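PDB 6AD3: lovastatin nonaketide synthase mokA from Monascus pilosus, which builds the polyketide skeleton of lovastatin from malonyl units in an iterative nine-step synthesis, and is represented here by its condensation domain. Local coordinates for residues 441-446 / 473-478; 102-107 / 455-460; 213-218 / 355-360. The protein carries 1 engineered substitution. One frame throughout, in Å; residues are numbered along the deposited sequence.

From the N terminus, strand 102-107 comes first; it waits some 350 residues for its partner 455-460, so interaction 2 closes the longest loop. Interaction 3 opens and closes within that loop, as helix start 213-218 meets 355-360. Interaction 1 crosses interaction 2: its loop 441-446 precedes strand 455-460 and its second loop, 473-478, comes after. Interactions 2 and 3 tie the two halves of a condensation domain together, while interaction 1 pairs two loops of the C-terminal half, at the C-terminal ends of neighbouring inner strands of the six-stranded sheet. Interactions 1 and 2 touch, with A444 CB 4.3 Å from M104 CE; interaction 3 comes within about 4 Å of interaction 2, nearest atoms, without touching.

Interaction 1 of 3, residues 441-446 / 473-478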
ATOM      1  N   GLN A 441      -5.235  -5.829   8.902  1.00 18.10           N
ATOM      2  CA  GLN A 441      -5.536  -6.808   9.939  1.00 22.95           C
ATOM      3  C   GLN A 441      -5.838  -8.231   9.440  1.00 28.21           C
ATOM      4  O   GLN A 441      -6.142  -9.094  10.230  1.00 29.14           O
ATOM      5  CB  GLN A 441      -6.787  -6.332  10.671  1.00 27.10           C
ATOM      6  CG  GLN A 441      -6.581  -5.906  12.061  1.00 35.78           C
ATOM      7  CD  GLN A 441      -7.924  -5.628  12.744  1.00 32.51           C
ATOM      8  OE1 GLN A 441      -8.142  -6.032  13.859  1.00 47.40           O
ATOM      9  NE2 GLN A 441      -8.828  -4.962  12.034  1.00 36.13           N
ATOM     10  N   GLY A 442      -5.658  -8.511   8.167  1.00 25.50           N
ATOM     11  CA  GLY A 442      -6.001  -9.863   7.654  1.00 33.15           C
ATOM     12  C   GLY A 442      -5.395 -11.056   8.410  1.00 36.38           C
ATOM     13  O   GLY A 442      -4.407 -10.942   9.115  1.00 30.30           O
ATOM     14  N   GLN A 443      -5.910 -12.236   8.144  1.00 23.99           N
ATOM     15  CA  GLN A 443      -5.192 -13.442   8.509  1.00 29.69           C
ATOM     16  C   GLN A 443      -4.546 -14.042   7.289  1.00 31.69           C
ATOM     17  O   GLN A 443      -5.238 -14.585   6.416  1.00 25.25           O
ATOM     18  CB  GLN A 443      -6.132 -14.464   9.173  1.00 33.68           C
ATOM     19  CG  GLN A 443      -6.279 -14.304  10.677  1.00 36.89           C
ATOM     20  CD  GLN A 443      -7.428 -15.137  11.212  1.00 36.92           C
ATOM     21  OE1 GLN A 443      -7.251 -16.321  11.537  1.00 33.21           O
ATOM     22  NE2 GLN A 443      -8.638 -14.589  11.141  1.00 27.34           N
ATOM     23  N   ALA A 444      -3.206 -13.959   7.250  1.00 30.71           N
ATOM     24  CA  ALA A 444      -2.381 -14.575   6.195  1.00 32.24           C
ATOM     25  C   ALA A 444      -2.783 -16.034   5.918  1.00 29.48           C
ATOM     26  O   ALA A 444      -2.855 -16.452   4.785  1.00 26.86           O
ATOM     27  CB  ALA A 444      -0.893 -14.510   6.575  1.00 30.44           C
ATOM     28  N   GLU A 445      -3.141 -16.763   6.966  1.00 32.10           N
ATOM     29  CA  GLU A 445      -3.325 -18.206   6.887  1.00 33.27           C
ATOM     30  C   GLU A 445      -4.663 -18.565   6.180  1.00 29.56           C
ATOM     31  O   GLU A 445      -4.877 -19.723   5.731  1.00 28.51           O
ATOM     32  CB  GLU A 445      -3.263 -18.789   8.328  1.00 36.90           C
ATOM     33  CG  GLU A 445      -3.834 -20.207   8.487  1.00 47.12           C
ATOM     34  CD  GLU A 445      -3.784 -20.726   9.922  1.00 49.10           C
ATOM     35  OE1 GLU A 445      -3.603 -21.952  10.106  1.00 49.14           O
ATOM     36  OE2 GLU A 445      -3.929 -19.919  10.868  1.00 36.40           O
ATOM     37  N   SER A 446      -5.555 -17.576   6.035  1.00 23.82           N
ATOM     38  CA  SER A 446      -6.813 -17.815   5.307  1.00 28.98           C
ATOM     39  C   SER A 446      -6.544 -18.252   3.859  1.00 29.20           C
ATOM     40  O   SER A 446      -7.338 -18.965   3.273  1.00 22.53           O
ATOM     41  CB  SER A 446      -7.663 -16.563   5.324  1.00 33.69           C
ATOM     42  OG  SER A 446      -8.003 -16.285   6.654  1.00 30.13           O
ATOM     43  N   SER A 473       1.199  -4.830   9.733  1.00 17.20           N
ATOM     44  CA  SER A 473       0.247  -5.938   9.701  1.00 15.97           C
ATOM     45  C   SER A 473      -0.102  -6.266  11.139  1.00 17.86           C
ATOM     46  O   SER A 473       0.764  -6.346  11.993  1.00 21.29           O
ATOM     47  CB  SER A 473       0.855  -7.165   9.009  1.00 20.87           C
ATOM     48  OG  SER A 473       1.068  -6.905   7.603  1.00 29.34           O
ATOM     49  N   ASP A 474      -1.364  -6.569  11.369  1.00 18.18           N
ATOM     50  CA  ASP A 474      -1.847  -6.925  12.704  1.00 19.98           C
ATOM     51  C   ASP A 474      -2.717  -8.177  12.521  1.00 22.14           C
ATOM     52  O   ASP A 474      -3.939  -8.142  12.695  1.00 27.58           O
ATOM     53  CB  ASP A 474      -2.636  -5.749  13.275  1.00 19.87           C
ATOM     54  CG  ASP A 474      -3.169  -5.996  14.681  1.00 24.48           C
ATOM     55  OD1 ASP A 474      -2.752  -6.973  15.292  1.00 26.64           O
ATOM     56  OD2 ASP A 474      -3.963  -5.151  15.161  1.00 22.85           O
ATOM     57  N   ASP A 475      -2.067  -9.278  12.189  1.00 22.13           N
ATOM     58  CA  ASP A 475      -2.746 -10.574  11.966  1.00 24.86           C
ATOM     59  C   ASP A 475      -3.108 -11.103  13.358  1.00 28.56           C
ATOM     60  O   ASP A 475      -2.246 -11.154  14.227  1.00 26.66           O
ATOM     61  CB  ASP A 475      -1.769 -11.526  11.255  1.00 25.74           C
ATOM     62  CG  ASP A 475      -2.355 -12.879  10.959  1.00 25.24           C
ATOM     63  OD1 ASP A 475      -3.186 -13.349  11.755  1.00 25.89           O
ATOM     64  OD2 ASP A 475      -1.966 -13.446   9.926  1.00 28.43           O
ATOM     65  N   PRO A 476      -4.400 -11.369  13.602  1.00 27.97           N
ATOM     66  CA  PRO A 476      -4.858 -11.580  15.003  1.00 33.95           C
ATOM     67  C   PRO A 476      -4.267 -12.805  15.645  1.00 34.32           C
ATOM     68  O   PRO A 476      -4.375 -12.980  16.879  1.00 38.19           O
ATOM     69  CB  PRO A 476      -6.392 -11.741  14.860  1.00 35.30           C
ATOM     70  CG  PRO A 476      -6.651 -11.951  13.395  1.00 34.64           C
ATOM     71  CD  PRO A 476      -5.544 -11.194  12.694  1.00 29.64           C
ATOM     72  N   THR A 477      -3.656 -13.662  14.834  1.00 33.53           N
ATOM     73  CA  THR A 477      -3.027 -14.879  15.332  1.00 39.77           C
ATOM     74  C   THR A 477      -1.506 -14.799  15.397  1.00 40.86           C
ATOM     75  O   THR A 477      -0.859 -15.790  15.650  1.00 37.60           O
ATOM     76  CB  THR A 477      -3.400 -16.117  14.468  1.00 43.90           C
ATOM     77  OG1 THR A 477      -2.739 -16.049  13.191  1.00 39.41           O
ATOM     78  CG2 THR A 477      -4.933 -16.209  14.266  1.00 48.47           C
ATOM     79  N   LYS A 478      -0.943 -13.626  15.129  1.00 32.57           N
ATOM     80  CA  LYS A 478       0.498 -13.383  15.274  1.00 26.14           C
ATOM     81  C   LYS A 478       0.675 -12.144  16.169  1.00 26.90           C
ATOM     82  O   LYS A 478      -0.303 -11.676  16.779  1.00 30.44           O
ATOM     83  CB  LYS A 478       1.141 -13.122  13.908  1.00 37.61           C
ATOM     84  CG  LYS A 478       0.815 -14.175  12.878  1.00 37.62           C
ATOM     85  CD  LYS A 478       1.698 -15.384  13.104  1.00 52.84           C
ATOM     86  CE  LYS A 478       1.180 -16.606  12.365  1.00 66.42           C
ATOM     87  NZ  LYS A 478       2.320 -17.467  11.952  1.00 76.90           N
TER
HETATM   88  O   HOH W   1      -2.627 -15.948   9.591  1.00 26.67           O
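The carboxylate of D475 packs against the backbone of G442, Q443 and A444 and forms the tight part of this contact. Its OD2 accepts the N-H of A444 at 3.0 Å, the donor arriving from above the carboxylate plane (44° out of it). A water extends the grip, donating to D475 OD2 and accepting from E445 N, so one oxygen serves the first turn of the 3-10 segment 444-446. The other oxygen turns to its own segment: T477 N reaches D475 OD1 at 3.1 Å to make an Asx turn, and T477 OG1 joins it from the same face of the carboxylate. With CG anti to the backbone N (chi1 -179°), aspartate is short enough to serve both segments, and these bonds together should fix the rotation of its buried group. Close by, G442 O lies 3.3 Å from D475 CA, a CA-H...O contact.

Toward solvent the fit is looser. Q443 crosses P476 at about a right angle, its CG 3.6 Å from P476 CG, while Q443 OE1 ends beside the methyl CG2 of T477, also 3.6 Å away. P476 suits the second position of the type I turn from D475 to K478. Q441 and D474 lie side by side, Q441 CG 3.5 Å from D474 O; the D474 carboxylate bonds to Y439. The two loops leave the C-terminal ends of parallel neighbouring strands 435-440 and 468-473, and the methyl of A444 turns to M454 on strand 453-460 of the other sheet.

Interaction 2 of 3, residues 102-107 / 455-460; sequences IGMFMT and TEVIAT
Strands 102-107 and 455-460 run antiparallel, their axes 4.7 Å apart, with G103 and I458 bonded in both directions: G103 N to I458 O at 2.7 Å and I458 N to G103 O at 2.9 Å. Further along, F105 N donates to E456 O, but F105 O takes T455 N, while the buried E456 N has no partner; the pairing becomes irregular at T455, whose psi of -27° is not that of an extended strand.

One face carries I102, M104, V457 and A459. I102 CD1 rests 3.8 Å from A459 CB, and M104, bent at chi2 and chi3, curls back to set CE 3.7 Å from V457 CB and SD 3.1 Å from E456 O. A flexible methionine suits this place, as it also meets F220 of helix 213-227. On the reverse face the ring of F105 lies alongside E456, planes 33° apart, and its CE2 presses within 3.4 Å of I458 CD1. R165, at the start of helix 165-176, joins that face by a cation-pi contact with F105 and a salt bridge to E456. Bare G103 leaves space for I458 CG1. At the end, a water links T107 OG1 to T455 OG1.

Strand 453-460 thus forms the edge of the N-terminal half's sheet although it belongs to the C-terminal half of the chain, consistent with the crossover that in condensation domains is called the latch.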
ATOM      1  N   ILE A 102       5.392  -9.943  -3.707  1.00 14.71           N
ATOM      2  CA  ILE A 102       5.048 -10.478  -2.384  1.00 14.92           C
ATOM      3  C   ILE A 102       5.365 -11.968  -2.380  1.00 16.08           C
ATOM      4  O   ILE A 102       4.800 -12.722  -3.190  1.00 14.41           O
ATOM      5  CB  ILE A 102       3.543 -10.319  -2.082  1.00 17.90           C
ATOM      6  CG1 ILE A 102       3.110  -8.879  -2.292  1.00 20.25           C
ATOM      7  CG2 ILE A 102       3.246 -10.749  -0.636  1.00 17.52           C
ATOM      8  CD1 ILE A 102       3.864  -7.847  -1.439  1.00 22.65           C
ATOM      9  N   GLY A 103       6.315 -12.381  -1.514  1.00 15.92           N
ATOM     10  CA  GLY A 103       6.717 -13.792  -1.424  1.00 14.22           C
ATOM     11  C   GLY A 103       6.260 -14.423  -0.106  1.00 16.52           C
ATOM     12  O   GLY A 103       6.395 -13.822   0.939  1.00 18.84           O
ATOM     13  N   MET A 104       5.598 -15.556  -0.180  1.00 14.08           N
ATOM     14  CA  MET A 104       5.187 -16.266   0.991  1.00 15.31           C
ATOM     15  C   MET A 104       5.919 -17.607   1.076  1.00 17.02           C
ATOM     16  O   MET A 104       5.674 -18.524   0.271  1.00 16.51           O
ATOM     17  CB  MET A 104       3.689 -16.481   1.005  1.00 18.95           C
ATOM     18  CG  MET A 104       3.192 -17.029   2.359  1.00 27.15           C
ATOM     19  SD  MET A 104       3.531 -16.016   3.864  1.00 37.71           S
ATOM     20  CE  MET A 104       2.281 -14.739   3.719  1.00 43.54           C
ATOM     21  N   PHE A 105       6.771 -17.715   2.075  1.00 16.99           N
ATOM     22  CA  PHE A 105       7.440 -18.992   2.396  1.00 17.48           C
ATOM     23  C   PHE A 105       6.418 -19.922   3.009  1.00 18.20           C
ATOM     24  O   PHE A 105       5.670 -19.522   3.908  1.00 19.34           O
ATOM     25  CB  PHE A 105       8.585 -18.762   3.382  1.00 17.25           C
ATOM     26  CG  PHE A 105       9.764 -18.107   2.785  1.00 18.49           C
ATOM     27  CD1 PHE A 105      10.612 -18.807   1.965  1.00 17.94           C
ATOM     28  CD2 PHE A 105      10.024 -16.761   3.021  1.00 21.44           C
ATOM     29  CE1 PHE A 105      11.749 -18.208   1.441  1.00 20.58           C
ATOM     30  CE2 PHE A 105      11.084 -16.133   2.418  1.00 22.50           C
ATOM     31  CZ  PHE A 105      12.009 -16.873   1.711  1.00 23.26           C
ATOM     32  N   MET A 106       6.344 -21.153   2.501  1.00 19.27           N
ATOM     33  CA  MET A 106       5.453 -22.149   3.063  1.00 20.35           C
ATOM     34  C   MET A 106       6.066 -23.521   3.028  1.00 19.18           C
ATOM     35  O   MET A 106       6.873 -23.825   2.151  1.00 17.21           O
ATOM     36  CB  MET A 106       4.055 -22.166   2.391  1.00 24.34           C
ATOM     37  CG  MET A 106       4.001 -22.132   0.873  1.00 31.16           C
ATOM     38  SD  MET A 106       2.386 -21.523   0.248  1.00 28.13           S
ATOM     39  CE  MET A 106       2.520 -19.806   0.563  1.00 33.42           C
ATOM     40  N   THR A 107       5.644 -24.355   3.967  1.00 19.07           N
ATOM     41  CA  THR A 107       6.259 -25.649   4.168  1.00 22.41           C
ATOM     42  C   THR A 107       5.176 -26.717   4.157  1.00 23.21           C
ATOM     43  O   THR A 107       4.245 -26.642   4.929  1.00 25.93           O
ATOM     44  CB  THR A 107       7.028 -25.742   5.500  1.00 23.73           C
ATOM     45  OG1 THR A 107       8.062 -24.752   5.547  1.00 22.40           O
ATOM     46  CG2 THR A 107       7.668 -27.125   5.644  1.00 26.55           C
ATOM     47  N   THR A 455       4.989 -19.540   6.724  1.00 22.12           N
ATOM     48  CA  THR A 455       5.865 -19.278   7.842  1.00 23.36           C
ATOM     49  C   THR A 455       6.328 -17.814   7.897  1.00 24.14           C
ATOM     50  O   THR A 455       6.786 -17.347   8.921  1.00 21.68           O
ATOM     51  CB  THR A 455       7.091 -20.202   7.778  1.00 26.28           C
ATOM     52  OG1 THR A 455       7.793 -19.969   6.557  1.00 20.60           O
ATOM     53  CG2 THR A 455       6.673 -21.675   7.847  1.00 26.35           C
ATOM     54  N   GLU A 456       6.378 -17.137   6.753  1.00 22.14           N
ATOM     55  CA  GLU A 456       7.155 -15.887   6.637  1.00 21.71           C
ATOM     56  C   GLU A 456       6.794 -15.199   5.330  1.00 24.14           C
ATOM     57  O   GLU A 456       6.643 -15.869   4.309  1.00 20.62           O
ATOM     58  CB  GLU A 456       8.629 -16.171   6.609  1.00 21.00           C
ATOM     59  CG  GLU A 456       9.473 -14.935   6.663  1.00 26.89           C
ATOM     60  CD  GLU A 456      10.946 -15.213   6.458  1.00 34.05           C
ATOM     61  OE1 GLU A 456      11.349 -16.373   6.603  1.00 32.77           O
ATOM     62  OE2 GLU A 456      11.708 -14.240   6.270  1.00 35.94           O
ATOM     63  N   VAL A 457       6.621 -13.878   5.366  1.00 20.05           N
ATOM     64  CA  VAL A 457       6.382 -13.113   4.119  1.00 20.68           C
ATOM     65  C   VAL A 457       7.563 -12.175   3.841  1.00 22.15           C
ATOM     66  O   VAL A 457       8.250 -11.718   4.766  1.00 22.53           O
ATOM     67  CB  VAL A 457       5.069 -12.298   4.196  1.00 24.06           C
ATOM     68  CG1 VAL A 457       5.159 -11.261   5.303  1.00 37.57           C
ATOM     69  CG2 VAL A 457       4.763 -11.625   2.855  1.00 25.46           C
ATOM     70  N   ILE A 458       7.909 -12.029   2.570  1.00 17.78           N
ATOM     71  CA  ILE A 458       8.873 -11.022   2.110  1.00 22.64           C
ATOM     72  C   ILE A 458       8.034 -10.135   1.201  1.00 20.92           C
ATOM     73  O   ILE A 458       7.397 -10.635   0.278  1.00 18.46           O
ATOM     74  CB  ILE A 458       9.956 -11.564   1.139  1.00 30.79           C
ATOM     75  CG1 ILE A 458      10.169 -13.036   1.250  1.00 40.18           C
ATOM     76  CG2 ILE A 458      11.233 -10.748   1.191  1.00 28.52           C
ATOM     77  CD1 ILE A 458      11.250 -13.514   0.296  1.00 47.56           C
ATOM     78  N   ALA A 459       8.034  -8.838   1.459  1.00 16.63           N
ATOM     79  CA  ALA A 459       7.227  -7.902   0.698  1.00 14.59           C
ATOM     80  C   ALA A 459       8.075  -6.780   0.164  1.00 16.94           C
ATOM     81  O   ALA A 459       8.800  -6.122   0.902  1.00 15.27           O
ATOM     82  CB  ALA A 459       6.118  -7.328   1.581  1.00 17.27           C
ATOM     83  N   THR A 460       8.007  -6.573  -1.133  1.00 14.59           N
ATOM     84  CA  THR A 460       8.654  -5.406  -1.745  1.00 14.60           C
ATOM     85  C   THR A 460       7.604  -4.661  -2.596  1.00 13.73           C
ATOM     86  O   THR A 460       7.385  -4.966  -3.764  1.00 15.07           O
ATOM     87  CB  THR A 460       9.877  -5.823  -2.604  1.00 15.17           C
ATOM     88  OG1 THR A 460      10.747  -6.661  -1.824  1.00 15.74           O
ATOM     89  CG2 THR A 460      10.612  -4.634  -3.095  1.00 16.32           C
TER
HETATM   90  O   HOH W   2       8.050 -22.114   5.033  1.00 22.94           O

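Interaction 3 of 3, residues 213-218 / 355-360; sequences GSTTEN and TNRTNV
A buried arginine supplies almost the whole contact: R357 crosses from its loop to the start of helix 213-227 and lays one face of its guanidinium over S214. S214 CB sits 3.0 Å above the guanidinium plane, offset toward its rim, with R357 NE the nearest atom at 3.2 Å. Serine's small CB group lets the flat face settle close to the helix.

At the edge of the same group, R357 NH2 donates to T215 OG1 at 3.0 Å, with the hydroxyl in the guanidinium plane but the bond clearly bent, 130° at the hydrogen. Threonine suits this position because its hydroxyl also donates to G367 O. Its torsion (chi1 -69°) places OG1 anti to the carbonyl carbon, on the side of the arginine. An arm extended from CG to NE gives R357 the length it needs. Beside it, T355 lies loosely against the helix: its CG2 approaches S214 OG at 3.5 Å, while its OG1 accepts R357 N in an ST turn that shapes the loop at the root of the arginine.

Further partners surround the guanidinium: NH2 forms a salt bridge with D212, while NH1 bonds to the carbonyls of E362 and G365. D212 and G213 close the segment that corresponds to the HHxxxDG motif of condensation domains, here without its second histidine, and D212 also accepts T215 N. The arginine's charge, buried here, is probably balanced by D212, with neutral oxygens taking other N-H groups, and this directional arginine-aspartate link ties the motif segment of the N-terminal half to a loop of the C-terminal half.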
ATOM      1  N   GLY A 213      -2.875  -4.885  -2.054  1.00 13.91           N
ATOM      2  CA  GLY A 213      -2.772  -5.851  -0.942  1.00 14.57           C
ATOM      3  C   GLY A 213      -4.002  -6.752  -0.846  1.00 14.48           C
ATOM      4  O   GLY A 213      -3.887  -7.953  -0.564  1.00 13.75           O
ATOM      5  N   SER A 214      -5.200  -6.188  -1.016  1.00 12.55           N
ATOM      6  CA  SER A 214      -6.409  -7.005  -0.991  1.00 11.92           C
ATOM      7  C   SER A 214      -6.526  -7.987  -2.149  1.00 11.79           C
ATOM      8  O   SER A 214      -6.995  -9.134  -2.001  1.00 13.21           O
ATOM      9  CB  SER A 214      -7.648  -6.108  -0.903  1.00 13.25           C
ATOM     10  OG  SER A 214      -7.632  -5.380   0.312  1.00 14.13           O
ATOM     11  N   THR A 215      -6.079  -7.555  -3.329  1.00 11.34           N
ATOM     12  CA  THR A 215      -6.015  -8.443  -4.451  1.00 11.92           C
ATOM     13  C   THR A 215      -5.086  -9.616  -4.204  1.00 12.85           C
ATOM     14  O   THR A 215      -5.417 -10.770  -4.536  1.00 12.48           O
ATOM     15  CB  THR A 215      -5.657  -7.682  -5.726  1.00 11.69           C
ATOM     16  OG1 THR A 215      -6.781  -6.838  -6.063  1.00 12.51           O
ATOM     17  CG2 THR A 215      -5.376  -8.621  -6.862  1.00 12.82           C
ATOM     18  N   THR A 216      -3.926  -9.362  -3.634  1.00 11.21           N
ATOM     19  CA  THR A 216      -3.009 -10.459  -3.281  1.00 13.50           C
ATOM     20  C   THR A 216      -3.646 -11.461  -2.321  1.00 12.71           C
ATOM     21  O   THR A 216      -3.636 -12.660  -2.584  1.00 14.10           O
ATOM     22  CB  THR A 216      -1.706  -9.916  -2.673  1.00 14.51           C
ATOM     23  OG1 THR A 216      -1.131  -8.970  -3.583  1.00 13.50           O
ATOM     24  CG2 THR A 216      -0.694 -11.041  -2.409  1.00 18.01           C
ATOM     25  N   GLU A 217      -4.358 -10.952  -1.302  1.00 13.96           N
ATOM     26  CA  GLU A 217      -5.116 -11.827  -0.385  1.00 14.81           C
ATOM     27  C   GLU A 217      -6.118 -12.639  -1.170  1.00 14.62           C
ATOM     28  O   GLU A 217      -6.235 -13.877  -0.979  1.00 14.80           O
ATOM     29  CB  GLU A 217      -5.844 -10.974   0.671  1.00 16.98           C
ATOM     30  CG  GLU A 217      -4.920 -10.282   1.679  1.00 19.23           C
ATOM     31  CD  GLU A 217      -5.589  -9.136   2.466  1.00 22.64           C
ATOM     32  OE1 GLU A 217      -4.858  -8.370   3.168  1.00 22.40           O
ATOM     33  OE2 GLU A 217      -6.786  -8.846   2.251  1.00 21.31           O
ATOM     34  N   ASN A 218      -6.858 -11.967  -2.060  1.00 12.99           N
ATOM     35  CA  ASN A 218      -7.927 -12.631  -2.811  1.00 13.45           C
ATOM     36  C   ASN A 218      -7.319 -13.749  -3.692  1.00 14.88           C
ATOM     37  O   ASN A 218      -7.939 -14.781  -3.880  1.00 15.45           O
ATOM     38  CB  ASN A 218      -8.713 -11.649  -3.689  1.00 14.95           C
ATOM     39  CG  ASN A 218      -9.624 -10.715  -2.898  1.00 14.96           C
ATOM     40  OD1 ASN A 218     -10.256  -9.795  -3.480  1.00 18.71           O
ATOM     41  ND2 ASN A 218      -9.809 -11.006  -1.624  1.00 11.85           N
ATOM     42  N   THR A 355      -8.458   0.597   1.768  1.00 12.49           N
ATOM     43  CA  THR A 355      -8.704  -0.313   0.658  1.00 15.60           C
ATOM     44  C   THR A 355      -9.673   0.223  -0.393  1.00 16.27           C
ATOM     45  O   THR A 355      -9.634  -0.223  -1.542  1.00 12.71           O
ATOM     46  CB  THR A 355      -9.278  -1.655   1.112  1.00 14.22           C
ATOM     47  OG1 THR A 355     -10.556  -1.434   1.733  1.00 16.27           O
ATOM     48  CG2 THR A 355      -8.323  -2.404   2.026  1.00 18.50           C
ATOM     49  N   ASN A 356     -10.555   1.124   0.006  1.00 14.62           N
ATOM     50  CA  ASN A 356     -11.620   1.621  -0.868  1.00 17.14           C
ATOM     51  C   ASN A 356     -12.503   0.467  -1.395  1.00 16.68           C
ATOM     52  O   ASN A 356     -12.936   0.477  -2.513  1.00 19.08           O
ATOM     53  CB  ASN A 356     -11.072   2.486  -2.007  1.00 16.88           C
ATOM     54  CG  ASN A 356     -12.065   3.548  -2.483  1.00 26.51           C
ATOM     55  OD1 ASN A 356     -11.794   4.279  -3.424  1.00 26.25           O
ATOM     56  ND2 ASN A 356     -13.196   3.640  -1.831  1.00 32.67           N
ATOM     57  N   ARG A 357     -12.712  -0.536  -0.562  1.00 16.12           N
ATOM     58  CA  ARG A 357     -13.627  -1.612  -0.874  1.00 16.42           C
ATOM     59  C   ARG A 357     -14.715  -1.584   0.193  1.00 20.81           C
ATOM     60  O   ARG A 357     -14.446  -1.818   1.346  1.00 22.87           O
ATOM     61  CB  ARG A 357     -12.888  -2.938  -0.858  1.00 17.51           C
ATOM     62  CG  ARG A 357     -11.868  -3.087  -1.970  1.00 14.35           C
ATOM     63  CD  ARG A 357     -10.960  -4.262  -1.706  1.00 14.95           C
ATOM     64  NE  ARG A 357      -9.801  -4.375  -2.585  1.00 12.90           N
ATOM     65  CZ  ARG A 357      -9.704  -5.250  -3.578  1.00 14.17           C
ATOM     66  NH1 ARG A 357     -10.706  -6.055  -3.847  1.00 13.28           N
ATOM     67  NH2 ARG A 357      -8.608  -5.322  -4.307  1.00 14.97           N
ATOM     68  N   THR A 358     -15.928  -1.305  -0.268  1.00 24.01           N
ATOM     69  CA  THR A 358     -17.045  -0.818   0.513  1.00 33.96           C
ATOM     70  C   THR A 358     -18.334  -1.665   0.404  1.00 40.41           C
ATOM     71  O   THR A 358     -19.377  -1.262   0.906  1.00 41.47           O
ATOM     72  CB  THR A 358     -17.377   0.648   0.090  1.00 40.57           C
ATOM     73  OG1 THR A 358     -18.203   0.664  -1.073  1.00 49.77           O
ATOM     74  CG2 THR A 358     -16.136   1.416  -0.285  1.00 55.35           C
ATOM     75  N   ASN A 359     -18.271  -2.785  -0.299  1.00 25.42           N
ATOM     76  CA  ASN A 359     -19.401  -3.674  -0.469  1.00 23.89           C
ATOM     77  C   ASN A 359     -18.932  -5.047  -0.931  1.00 23.44           C
ATOM     78  O   ASN A 359     -17.776  -5.242  -1.208  1.00 19.62           O
ATOM     79  CB  ASN A 359     -20.447  -3.093  -1.397  1.00 23.85           C
ATOM     80  CG  ASN A 359     -19.965  -2.972  -2.812  1.00 29.27           C
ATOM     81  OD1 ASN A 359     -19.296  -3.836  -3.320  1.00 28.46           O
ATOM     82  ND2 ASN A 359     -20.302  -1.888  -3.445  1.00 31.81           N
ATOM     83  N   VAL A 360     -19.851  -5.992  -0.990  1.00 20.00           N
ATOM     84  CA  VAL A 360     -19.494  -7.369  -1.204  1.00 20.85           C
ATOM     85  C   VAL A 360     -18.697  -7.521  -2.491  1.00 18.47           C
ATOM     86  O   VAL A 360     -17.698  -8.188  -2.507  1.00 19.51           O
ATOM     87  CB  VAL A 360     -20.803  -8.183  -1.343  1.00 25.39           C
ATOM     88  CG1 VAL A 360     -20.581  -9.574  -1.902  1.00 31.08           C
ATOM     89  CG2 VAL A 360     -21.530  -8.224  -0.019  1.00 33.17           C
TER